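Local coordinates for metallophosphoesterase TT1561-like domain-containing protein (Aquifex aeolicus, PDB 2YVT), which is of unknown function but, as a member of the calcineurin-like metallophosphoesterase superfamily, probably hydrolyses a phosphoester with the help of bound metal ions, at residues R6-I11 and A128-E133; G26-K31 and L88-F93; W159-I164 and N205-S210; R175-F180 and L247-H252. One frame throughout, in Å; residues are numbered along the deposited sequence.

Contact 1 (R6-I11 and A128-E133); sequences RKVLAI and AGWRGE
Trp130 CH2, at the six-membered end of the indole, meets Arg6 CB at 3.9 Å and, at the start of strand 7-12, Val8 CG2 at 4.3 Å, both approaching the ring obliquely. The indole reaches that far because Trp130 CG is anti to the backbone N (chi1 173°), on a CB that already points toward segment 6-11. Trp130 also stacks on Phe134 and touches Ile35 and Leu249, which places the indole between the two sheets of the calcineurin-like metallophosphoesterase fold, with strand 7-12 inside one and strand 126-130 in the other. The chain turns directly after Trp130, where Glu133 N bonds back to Trp130 O at 3.1 Å.

The charged part lies at the outer end. Arg131 NH1 sits over one face of the Arg6 guanidinium, 4.1 Å from Arg6 NE, and the two guanidinium planes are turned 65° apart, so this is not a parallel stack. Two like charges come close here, and the charge on Arg131 is probably offset in part by Asp34, through a long, weak ion pair from Arg131 NH2.

Water supplies the polar bridge. One molecule accepts from Arg6 NE at 2.8 Å and donates to Glu133 OE1 at 2.7 Å, so the arginine and the carboxylate, whose charged atoms are not in contact, are joined through it.

Contact 2 (G26-K31 and L88-F93); sequences GVIAEK and LGVKTF
Ile28 and Leu88 bring the two backbones to their closest approach, with CA atoms 8.0 Å apart, a spacing that only side chains bridge. Segment 26-31 is the last part of helix 21-31, its turns closed by bonds such as Lys31 N to Val27 O at 2.8 Å. Segment 88-93 leaves the long helix 65-86 through Gly89, whose positive phi (80°) turns the chain, and then enters strand 91-95. Val90 follows, already extended, and its carbonyl O accepts from Thr92 OG1 at 2.7 Å with the donor well above the carbonyl plane; Asn119 ND2 bonds to the same oxygen.

Strand 7-12, helix 21-31 and the parallel neighbour 35-39 form a beta-alpha-beta crossover, the helix packing against strands 7-12 and 243-248 of the sheet, while segment 88-93 is the link from a helix into strand 91-95, which pairs with strand 35-39.

Ile28 carries the whole helix side of the contact, with CB directed toward the other segment and its two branches used separately. CG2 meets Val90 CG2 at 3.6 Å. CG1 is anti to the carbonyl carbon (chi1 -70°), and the extended chain beyond it carries CD1 to Leu88 CD1 at 3.9 Å, the two side chains crossing at about a right angle. Val90 CG2 also approaches Ile28 CD1 at 4.1 Å, so this methyl lies against both branches of the isoleucine. Leu88 continues onto Leu36.

Contact 3 (W159-I164 and N205-S210); sequences WYVEYI and NTIIKS
Val161 and Ile207 make the tight part of this helix-to-helix contact. Val161 CG1 and Ile207 CD1 are 3.5 Å apart, closer than carbons usually come, and Ile207 CG1 follows at 4.0 Å from the same valine methyl. The side chains cross at about a right angle, and the CD1 end of the isoleucine meets the CG1 methyl of the valine. Ile207 starts off to one side of the contact; with CG1 anti to the carbonyl carbon (chi1 -59°) and the chain extended past it, its tip is brought to the valine. Both residues are buried and both touch Leu143 of strand 134-144, so helices 158-164 and 202-211 meet where they pack together against the second sheet of the fold.

The solvent side is looser. Glu162 is exposed, and its extended chain brings OE2 within 3.6 Å of Thr206 CG2, a contact of a carboxylate oxygen with a methyl. Thr206 OG1 is occupied elsewhere, in hydrogen bonds with Ala202 O one turn back and with Arg158 NH1. The same Arg158 atom makes a long, weak ion pair with Glu162 OE2, so Arg158 lies near both polar ends, bonded to Thr206 and only weakly paired with Glu162.

The helices are thus joined across these segments by van der Waals packing, and the carboxylate, directed to a methyl, probably depends on solvent and Arg158 to balance its charge.

Contact 4 (R175-F180 and L247-H252); sequences RLVTIF and LDLTQH
Leu249 O receives Arg175 NH2 at 2.8 Å, the one direct hydrogen bond between the two segments. The N-H points at the oxygen with an angle of 148°, and the oxygen lies at the edge of the guanidinium, in its plane. Seen from the carbonyl, however, the nitrogen stands 41° above the plane. The arginine reaches the carbonyl because its chain bends at chi3 (64°).

A second route runs through water, which accepts from Arg175 NH1 at 3.0 Å and donates to Thr250 OG1 at 2.7 Å. The same guanidinium makes salt bridges from NH2 to Glu214 and from NH1 to Glu133. His252 CE1 approaches obliquely, 3.8 Å from Arg175 NH2.

Beneath this polar layer Val177 CG2 meets Leu249 CD1 at 4.2 Å, a loose apolar touch between buried side chains that cross at an angle; Leu249 also packs on Phe134 and Val215. Strand 175-180 belongs to one sheet and strand 243-248 to the other, so Val177 and Leu249 lie in the space between the two layers of the sandwich, and Arg175 lies at the outer end of this packing. The turn that offers the carbonyl is braced internally by Asp248 OD1, which accepts from Thr250 N at 2.9 Å, an Asx turn, and more weakly from Gln251 N.

With two acids, a carbonyl and a water around it, the Arg175 guanidinium is probably held in its rotation and its positive charge well balanced, making it a polar link between the turn after strand 243-248 and strand 175-180.

Contacts 1 and 4 join the same two sheets and share an interface: their centres are 7 Å apart, Val8 N is hydrogen-bonded to Leu247 O at 2.7 Å, and Trp130 CZ3 lies 3.6 Å from Leu249 CD1. Each combines a buried apolar part with arginine and water at its outer end. Contact 2 is wholly aliphatic, a helix on the entry to a strand; contact 3, across the chain's centre from it, joins two helices by an aliphatic pair beside a Glu-Thr touch. Contact 2 touches contact 1 through Leu9 and Val27, whereas contact 3 meets contact 4 through Ile207 and Phe180. All four are partly buried, and charge appears at strand ends and in the turns beside them, and on the exposed side of the helix pair.

Contact 1 (R6-I11 and A128-E133)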
# COMPACT_ATOMS: atom_id res chain seq x y z
N ARG A 6 3.51 -12.11 -16.62
CA ARG A 6 2.60 -11.18 -15.96
C ARG A 6 3.46 -10.43 -14.97
O ARG A 6 3.72 -10.89 -13.85
CB ARG A 6 1.48 -11.95 -15.25
CG ARG A 6 0.54 -12.73 -16.19
CD ARG A 6 -0.31 -11.79 -17.04
NE ARG A 6 -1.27 -12.50 -17.89
CZ ARG A 6 -1.06 -12.82 -19.17
NH1 ARG A 6 0.09 -12.50 -19.77
NH2 ARG A 6 -2.00 -13.46 -19.85
N LYS A 7 3.94 -9.27 -15.40
CA LYS A 7 5.01 -8.56 -14.70
C LYS A 7 4.45 -7.44 -13.84
O LYS A 7 3.59 -6.68 -14.27
CB LYS A 7 6.03 -8.02 -15.70
CG LYS A 7 6.80 -9.10 -16.47
CD LYS A 7 7.81 -8.49 -17.44
CE LYS A 7 8.40 -9.53 -18.40
NZ LYS A 7 9.37 -10.47 -17.75
N VAL A 8 4.95 -7.35 -12.61
CA VAL A 8 4.48 -6.36 -11.64
C VAL A 8 5.67 -5.53 -11.16
O VAL A 8 6.68 -6.09 -10.72
CB VAL A 8 3.82 -7.04 -10.40
CG1 VAL A 8 3.29 -5.99 -9.43
CG2 VAL A 8 2.70 -7.99 -10.83
N LEU A 9 5.55 -4.21 -11.26
CA LEU A 9 6.53 -3.30 -10.64
C LEU A 9 5.85 -2.74 -9.40
O LEU A 9 4.78 -2.14 -9.50
CB LEU A 9 6.92 -2.17 -11.59
CG LEU A 9 8.11 -1.25 -11.25
CD1 LEU A 9 8.39 -0.33 -12.44
CD2 LEU A 9 7.93 -0.40 -10.00
N ALA A 10 6.48 -2.91 -8.23
CA ALA A 10 5.90 -2.41 -6.98
C ALA A 10 6.83 -1.47 -6.25
O ALA A 10 8.04 -1.71 -6.18
CB ALA A 10 5.51 -3.58 -6.06
N ILE A 11 6.26 -0.39 -5.71
CA ILE A 11 6.97 0.51 -4.80
C ILE A 11 6.15 0.70 -3.53
O ILE A 11 4.95 0.39 -3.48
CB ILE A 11 7.27 1.90 -5.45
CG1 ILE A 11 5.97 2.68 -5.73
CG2 ILE A 11 8.12 1.72 -6.70
CD1 ILE A 11 6.21 4.13 -6.15
N ALA A 128 -10.23 -6.28 -7.14
CA ALA A 128 -10.43 -6.14 -8.57
C ALA A 128 -9.90 -7.39 -9.25
O ALA A 128 -8.88 -7.95 -8.84
CB ALA A 128 -9.71 -4.92 -9.07
N GLY A 129 -10.59 -7.82 -10.30
CA GLY A 129 -10.07 -8.89 -11.14
C GLY A 129 -9.01 -8.34 -12.08
O GLY A 129 -9.07 -7.17 -12.46
N TRP A 130 -8.04 -9.17 -12.44
CA TRP A 130 -7.00 -8.76 -13.39
C TRP A 130 -6.75 -9.85 -14.41
O TRP A 130 -6.48 -11.00 -14.05
CB TRP A 130 -5.71 -8.36 -12.65
CG TRP A 130 -4.52 -8.07 -13.53
CD1 TRP A 130 -4.51 -7.29 -14.66
CD2 TRP A 130 -3.18 -8.53 -13.35
NE1 TRP A 130 -3.24 -7.25 -15.19
CE2 TRP A 130 -2.40 -8.00 -14.41
CE3 TRP A 130 -2.55 -9.33 -12.39
CZ2 TRP A 130 -1.03 -8.26 -14.54
CZ3 TRP A 130 -1.18 -9.59 -12.52
CH2 TRP A 130 -0.44 -9.05 -13.58
N ARG A 131 -6.88 -9.48 -15.69
CA ARG A 131 -6.69 -10.37 -16.85
C ARG A 131 -7.46 -11.69 -16.77
O ARG A 131 -7.07 -12.69 -17.38
CB ARG A 131 -5.20 -10.63 -17.13
CG ARG A 131 -4.34 -9.38 -17.33
CD ARG A 131 -4.33 -8.84 -18.76
NE ARG A 131 -3.51 -7.63 -18.86
CZ ARG A 131 -2.21 -7.61 -19.15
NH1 ARG A 131 -1.55 -8.74 -19.38
NH2 ARG A 131 -1.56 -6.45 -19.20
N GLY A 132 -8.55 -11.70 -16.01
CA GLY A 132 -9.39 -12.89 -15.86
C GLY A 132 -8.76 -14.06 -15.11
O GLY A 132 -9.37 -15.12 -14.98
N GLU A 133 -7.55 -13.85 -14.59
CA GLU A 133 -6.80 -14.92 -13.92
C GLU A 133 -6.50 -14.64 -12.45
O GLU A 133 -6.29 -15.58 -11.67
CB GLU A 133 -5.50 -15.23 -14.67
CG GLU A 133 -4.75 -16.47 -14.15
CD GLU A 133 -3.76 -17.06 -15.15
OE1 GLU A 133 -3.81 -16.66 -16.34
OE2 GLU A 133 -2.94 -17.92 -14.75
O HOH W 1 -3.43 -13.99 -16.83

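Contact 2 (G26-K31 and L88-F93)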
# COMPACT_ATOMS: atom_id res chain seq x y z
N GLY A 26 11.60 5.67 -16.26
CA GLY A 26 12.69 4.98 -16.97
C GLY A 26 12.63 3.47 -16.80
O GLY A 26 12.79 2.73 -17.78
N VAL A 27 12.38 3.02 -15.57
CA VAL A 27 12.27 1.59 -15.28
C VAL A 27 11.08 1.00 -16.02
O VAL A 27 11.17 -0.08 -16.59
CB VAL A 27 12.17 1.32 -13.75
CG1 VAL A 27 11.89 -0.16 -13.47
CG2 VAL A 27 13.44 1.76 -13.06
N ILE A 28 9.97 1.73 -16.02
CA ILE A 28 8.76 1.29 -16.73
C ILE A 28 9.05 1.11 -18.23
O ILE A 28 8.64 0.10 -18.81
CB ILE A 28 7.57 2.26 -16.47
CG1 ILE A 28 7.09 2.12 -15.01
CG2 ILE A 28 6.42 2.00 -17.44
CD1 ILE A 28 6.24 3.27 -14.54
N ALA A 29 9.78 2.05 -18.82
CA ALA A 29 10.15 1.97 -20.24
C ALA A 29 11.06 0.76 -20.53
O ALA A 29 10.86 0.05 -21.51
CB ALA A 29 10.83 3.26 -20.69
N GLU A 30 12.03 0.55 -19.65
CA GLU A 30 13.01 -0.53 -19.81
C GLU A 30 12.39 -1.91 -19.59
O GLU A 30 12.63 -2.84 -20.37
CB GLU A 30 14.19 -0.32 -18.85
CG GLU A 30 15.25 -1.41 -18.90
CD GLU A 30 16.22 -1.38 -17.72
OE1 GLU A 30 15.89 -0.79 -16.67
OE2 GLU A 30 17.31 -1.97 -17.86
N LYS A 31 11.58 -2.04 -18.55
CA LYS A 31 11.13 -3.35 -18.07
C LYS A 31 9.70 -3.73 -18.45
O LYS A 31 9.30 -4.89 -18.32
CB LYS A 31 11.37 -3.48 -16.57
CG LYS A 31 12.85 -3.38 -16.17
CD LYS A 31 13.08 -3.80 -14.72
CE LYS A 31 14.55 -3.61 -14.31
NZ LYS A 31 15.47 -4.59 -14.97
N LEU A 88 2.06 7.99 -16.08
CA LEU A 88 3.00 6.90 -16.38
C LEU A 88 2.37 5.88 -17.32
O LEU A 88 3.08 5.12 -17.99
CB LEU A 88 3.48 6.22 -15.09
CG LEU A 88 4.28 7.11 -14.14
CD1 LEU A 88 4.56 6.35 -12.85
CD2 LEU A 88 5.57 7.57 -14.82
N GLY A 89 1.03 5.85 -17.34
CA GLY A 89 0.26 5.13 -18.37
C GLY A 89 0.10 3.64 -18.20
O GLY A 89 -0.39 2.97 -19.12
N VAL A 90 0.51 3.10 -17.05
CA VAL A 90 0.42 1.67 -16.76
C VAL A 90 -0.86 1.37 -15.97
O VAL A 90 -1.33 2.21 -15.21
CB VAL A 90 1.65 1.22 -15.90
CG1 VAL A 90 1.77 -0.30 -15.83
CG2 VAL A 90 2.94 1.84 -16.42
N LYS A 91 -1.44 0.18 -16.15
CA LYS A 91 -2.48 -0.28 -15.23
C LYS A 91 -1.89 -0.26 -13.82
O LYS A 91 -0.84 -0.84 -13.58
CB LYS A 91 -2.95 -1.70 -15.57
CG LYS A 91 -4.00 -2.26 -14.60
CD LYS A 91 -5.34 -1.54 -14.74
CE LYS A 91 -6.27 -1.84 -13.57
NZ LYS A 91 -6.12 -0.81 -12.47
N THR A 92 -2.56 0.43 -12.91
CA THR A 92 -1.97 0.74 -11.60
C THR A 92 -2.95 0.45 -10.48
O THR A 92 -4.13 0.83 -10.57
CB THR A 92 -1.56 2.23 -11.54
OG1 THR A 92 -0.64 2.52 -12.60
CG2 THR A 92 -0.88 2.57 -10.21
N PHE A 93 -2.46 -0.21 -9.43
CA PHE A 93 -3.22 -0.38 -8.20
C PHE A 93 -2.53 0.42 -7.11
O PHE A 93 -1.31 0.36 -6.96
CB PHE A 93 -3.30 -1.85 -7.79
CG PHE A 93 -4.07 -2.70 -8.75
CD1 PHE A 93 -5.43 -2.50 -8.93
CD2 PHE A 93 -3.43 -3.70 -9.47
CE1 PHE A 93 -6.16 -3.29 -9.82
CE2 PHE A 93 -4.15 -4.50 -10.37
CZ PHE A 93 -5.52 -4.29 -10.54

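Contact 3 (W159-I164 and N205-S210)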
# COMPACT_ATOMS: atom_id res chain seq x y z
N TRP A 159 -10.14 -7.26 14.62
CA TRP A 159 -11.53 -7.70 14.45
C TRP A 159 -12.16 -7.15 13.17
O TRP A 159 -12.90 -7.84 12.50
CB TRP A 159 -12.39 -7.32 15.67
CG TRP A 159 -12.74 -5.88 15.80
CD1 TRP A 159 -12.10 -4.96 16.56
CD2 TRP A 159 -13.83 -5.19 15.17
NE1 TRP A 159 -12.72 -3.74 16.46
CE2 TRP A 159 -13.78 -3.85 15.61
CE3 TRP A 159 -14.84 -5.58 14.28
CZ2 TRP A 159 -14.70 -2.88 15.18
CZ3 TRP A 159 -15.76 -4.62 13.85
CH2 TRP A 159 -15.68 -3.28 14.30
N TYR A 160 -11.87 -5.88 12.86
CA TYR A 160 -12.47 -5.23 11.71
C TYR A 160 -11.87 -5.74 10.40
O TYR A 160 -12.58 -5.97 9.42
CB TYR A 160 -12.33 -3.72 11.82
CG TYR A 160 -12.93 -2.96 10.67
CD1 TYR A 160 -14.31 -2.74 10.59
CD2 TYR A 160 -12.11 -2.45 9.65
CE1 TYR A 160 -14.87 -2.04 9.52
CE2 TYR A 160 -12.65 -1.75 8.59
CZ TYR A 160 -14.03 -1.55 8.53
OH TYR A 160 -14.57 -0.85 7.47
N VAL A 161 -10.55 -5.93 10.39
CA VAL A 161 -9.87 -6.48 9.22
C VAL A 161 -10.45 -7.85 8.88
O VAL A 161 -10.83 -8.12 7.74
CB VAL A 161 -8.35 -6.54 9.46
CG1 VAL A 161 -7.65 -7.19 8.27
CG2 VAL A 161 -7.81 -5.13 9.72
N GLU A 162 -10.58 -8.71 9.90
CA GLU A 162 -11.13 -10.05 9.71
C GLU A 162 -12.59 -9.99 9.25
O GLU A 162 -13.00 -10.73 8.36
CB GLU A 162 -10.96 -10.87 10.99
CG GLU A 162 -9.50 -11.08 11.37
CD GLU A 162 -9.30 -11.95 12.60
OE1 GLU A 162 -10.27 -12.17 13.37
OE2 GLU A 162 -8.16 -12.40 12.81
N TYR A 163 -13.35 -9.07 9.84
CA TYR A 163 -14.76 -8.90 9.51
C TYR A 163 -14.96 -8.49 8.05
O TYR A 163 -15.80 -9.05 7.34
CB TYR A 163 -15.38 -7.85 10.43
CG TYR A 163 -16.87 -7.69 10.24
CD1 TYR A 163 -17.76 -8.67 10.67
CD2 TYR A 163 -17.38 -6.56 9.60
CE1 TYR A 163 -19.13 -8.54 10.49
CE2 TYR A 163 -18.77 -6.41 9.41
CZ TYR A 163 -19.63 -7.41 9.86
OH TYR A 163 -20.98 -7.28 9.67
N ILE A 164 -14.19 -7.51 7.60
CA ILE A 164 -14.31 -7.02 6.24
C ILE A 164 -13.86 -8.07 5.23
O ILE A 164 -14.52 -8.28 4.20
CB ILE A 164 -13.49 -5.72 6.03
CG1 ILE A 164 -14.10 -4.56 6.83
CG2 ILE A 164 -13.33 -5.40 4.53
CD1 ILE A 164 -15.53 -4.15 6.40
N ASN A 205 0.06 -11.77 9.46
CA ASN A 205 0.33 -13.22 9.42
C ASN A 205 -0.98 -13.98 9.47
O ASN A 205 -1.16 -14.99 8.79
CB ASN A 205 1.23 -13.67 10.57
CG ASN A 205 2.60 -13.05 10.50
OD1 ASN A 205 3.60 -13.71 10.17
ND2 ASN A 205 2.66 -11.77 10.80
N THR A 206 -1.90 -13.48 10.29
CA THR A 206 -3.19 -14.11 10.48
C THR A 206 -4.05 -14.02 9.21
O THR A 206 -4.63 -15.02 8.80
CB THR A 206 -3.93 -13.53 11.70
OG1 THR A 206 -3.10 -13.67 12.87
CG2 THR A 206 -5.24 -14.25 11.93
N ILE A 207 -4.10 -12.84 8.58
CA ILE A 207 -4.79 -12.67 7.30
C ILE A 207 -4.23 -13.62 6.25
O ILE A 207 -4.97 -14.22 5.48
CB ILE A 207 -4.61 -11.25 6.69
CG1 ILE A 207 -5.11 -10.14 7.60
CG2 ILE A 207 -5.29 -11.18 5.31
CD1 ILE A 207 -4.77 -8.76 7.06
N ILE A 208 -2.90 -13.72 6.19
CA ILE A 208 -2.25 -14.58 5.22
C ILE A 208 -2.62 -16.04 5.47
O ILE A 208 -2.90 -16.77 4.52
CB ILE A 208 -0.72 -14.35 5.24
CG1 ILE A 208 -0.39 -13.02 4.55
CG2 ILE A 208 0.01 -15.52 4.58
CD1 ILE A 208 1.06 -12.58 4.69
N LYS A 209 -2.66 -16.45 6.73
CA LYS A 209 -3.08 -17.80 7.10
C LYS A 209 -4.53 -18.05 6.68
O LYS A 209 -4.85 -19.08 6.09
CB LYS A 209 -2.88 -18.03 8.61
CG LYS A 209 -3.65 -19.20 9.23
CD LYS A 209 -3.03 -20.54 8.89
CE LYS A 209 -3.77 -21.68 9.60
NZ LYS A 209 -3.15 -22.99 9.31
N SER A 210 -5.39 -17.07 6.96
CA SER A 210 -6.81 -17.18 6.66
C SER A 210 -7.11 -17.22 5.16
O SER A 210 -7.89 -18.07 4.71
CB SER A 210 -7.58 -16.04 7.33
OG SER A 210 -8.96 -16.13 7.02

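Contact 4 (R175-F180 and L247-H252)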
# COMPACT_ATOMS: atom_id res chain seq x y z
N ARG A 175 -6.32 -16.88 -8.80
CA ARG A 175 -5.05 -16.70 -8.11
C ARG A 175 -5.11 -15.38 -7.34
O ARG A 175 -5.45 -14.34 -7.91
CB ARG A 175 -3.89 -16.72 -9.09
CG ARG A 175 -3.77 -18.04 -9.85
CD ARG A 175 -2.84 -17.92 -11.03
NE ARG A 175 -1.47 -17.63 -10.60
CZ ARG A 175 -0.45 -17.40 -11.43
NH1 ARG A 175 -0.64 -17.42 -12.74
NH2 ARG A 175 0.75 -17.14 -10.93
N LEU A 176 -4.78 -15.42 -6.06
CA LEU A 176 -5.00 -14.28 -5.19
C LEU A 176 -3.71 -13.51 -4.94
O LEU A 176 -2.70 -14.08 -4.53
CB LEU A 176 -5.59 -14.77 -3.86
CG LEU A 176 -6.04 -13.74 -2.83
CD1 LEU A 176 -7.09 -12.86 -3.46
CD2 LEU A 176 -6.58 -14.45 -1.59
N VAL A 177 -3.77 -12.20 -5.20
CA VAL A 177 -2.68 -11.29 -4.87
C VAL A 177 -3.23 -10.29 -3.86
O VAL A 177 -4.23 -9.62 -4.13
CB VAL A 177 -2.14 -10.54 -6.11
CG1 VAL A 177 -1.09 -9.50 -5.71
CG2 VAL A 177 -1.57 -11.53 -7.13
N THR A 178 -2.59 -10.21 -2.69
CA THR A 178 -3.03 -9.27 -1.65
C THR A 178 -1.99 -8.16 -1.51
O THR A 178 -0.79 -8.41 -1.62
CB THR A 178 -3.25 -9.95 -0.29
OG1 THR A 178 -2.05 -10.62 0.11
CG2 THR A 178 -4.39 -10.98 -0.37
N ILE A 179 -2.47 -6.94 -1.30
CA ILE A 179 -1.60 -5.79 -1.15
C ILE A 179 -1.99 -5.09 0.14
O ILE A 179 -3.14 -4.67 0.29
CB ILE A 179 -1.73 -4.81 -2.34
CG1 ILE A 179 -1.57 -5.55 -3.68
CG2 ILE A 179 -0.70 -3.68 -2.22
CD1 ILE A 179 -1.90 -4.71 -4.90
N PHE A 180 -1.03 -4.98 1.06
CA PHE A 180 -1.26 -4.36 2.36
C PHE A 180 -0.21 -3.30 2.60
O PHE A 180 0.95 -3.48 2.22
CB PHE A 180 -1.14 -5.39 3.50
CG PHE A 180 -2.04 -6.58 3.36
CD1 PHE A 180 -3.43 -6.43 3.37
CD2 PHE A 180 -1.50 -7.85 3.22
CE1 PHE A 180 -4.26 -7.55 3.23
CE2 PHE A 180 -2.31 -8.97 3.09
CZ PHE A 180 -3.70 -8.82 3.09
N LEU A 247 8.25 -8.27 -10.16
CA LEU A 247 7.73 -9.63 -10.00
C LEU A 247 7.27 -10.15 -11.35
O LEU A 247 6.64 -9.43 -12.12
CB LEU A 247 6.55 -9.65 -9.01
CG LEU A 247 6.64 -9.13 -7.57
CD1 LEU A 247 6.68 -7.60 -7.47
CD2 LEU A 247 5.45 -9.64 -6.78
N ASP A 248 7.59 -11.41 -11.64
CA ASP A 248 6.98 -12.11 -12.75
C ASP A 248 6.10 -13.21 -12.15
O ASP A 248 6.61 -14.20 -11.62
CB ASP A 248 8.04 -12.70 -13.68
CG ASP A 248 7.44 -13.32 -14.93
OD1 ASP A 248 6.29 -13.80 -14.86
OD2 ASP A 248 8.11 -13.33 -15.99
N LEU A 249 4.79 -13.02 -12.21
CA LEU A 249 3.85 -13.95 -11.58
C LEU A 249 3.71 -15.25 -12.34
O LEU A 249 3.25 -16.25 -11.78
CB LEU A 249 2.47 -13.30 -11.42
CG LEU A 249 2.42 -11.98 -10.63
CD1 LEU A 249 0.97 -11.55 -10.46
CD2 LEU A 249 3.11 -12.12 -9.28
N THR A 250 4.12 -15.25 -13.61
CA THR A 250 4.01 -16.46 -14.42
C THR A 250 5.07 -17.47 -14.03
O THR A 250 4.77 -18.66 -13.83
CB THR A 250 4.09 -16.13 -15.92
OG1 THR A 250 3.02 -15.24 -16.25
CG2 THR A 250 3.95 -17.41 -16.77
N GLN A 251 6.31 -17.00 -13.89
CA GLN A 251 7.42 -17.87 -13.53
C GLN A 251 7.88 -17.73 -12.09
O GLN A 251 8.84 -18.38 -11.69
CB GLN A 251 8.59 -17.66 -14.49
CG GLN A 251 8.32 -18.22 -15.88
CD GLN A 251 9.59 -18.50 -16.63
OE1 GLN A 251 10.21 -17.59 -17.19
NE2 GLN A 251 10.00 -19.77 -16.67
N HIS A 252 7.17 -16.92 -11.31
CA HIS A 252 7.52 -16.66 -9.91
C HIS A 252 8.97 -16.17 -9.75
O HIS A 252 9.70 -16.62 -8.86
CB HIS A 252 7.22 -17.87 -9.02
CG HIS A 252 5.80 -17.94 -8.57
ND1 HIS A 252 4.78 -18.33 -9.42
CD2 HIS A 252 5.22 -17.67 -7.38
CE1 HIS A 252 3.63 -18.30 -8.76
NE2 HIS A 252 3.87 -17.90 -7.53
O HOH W 2 0.76 -15.95 -14.89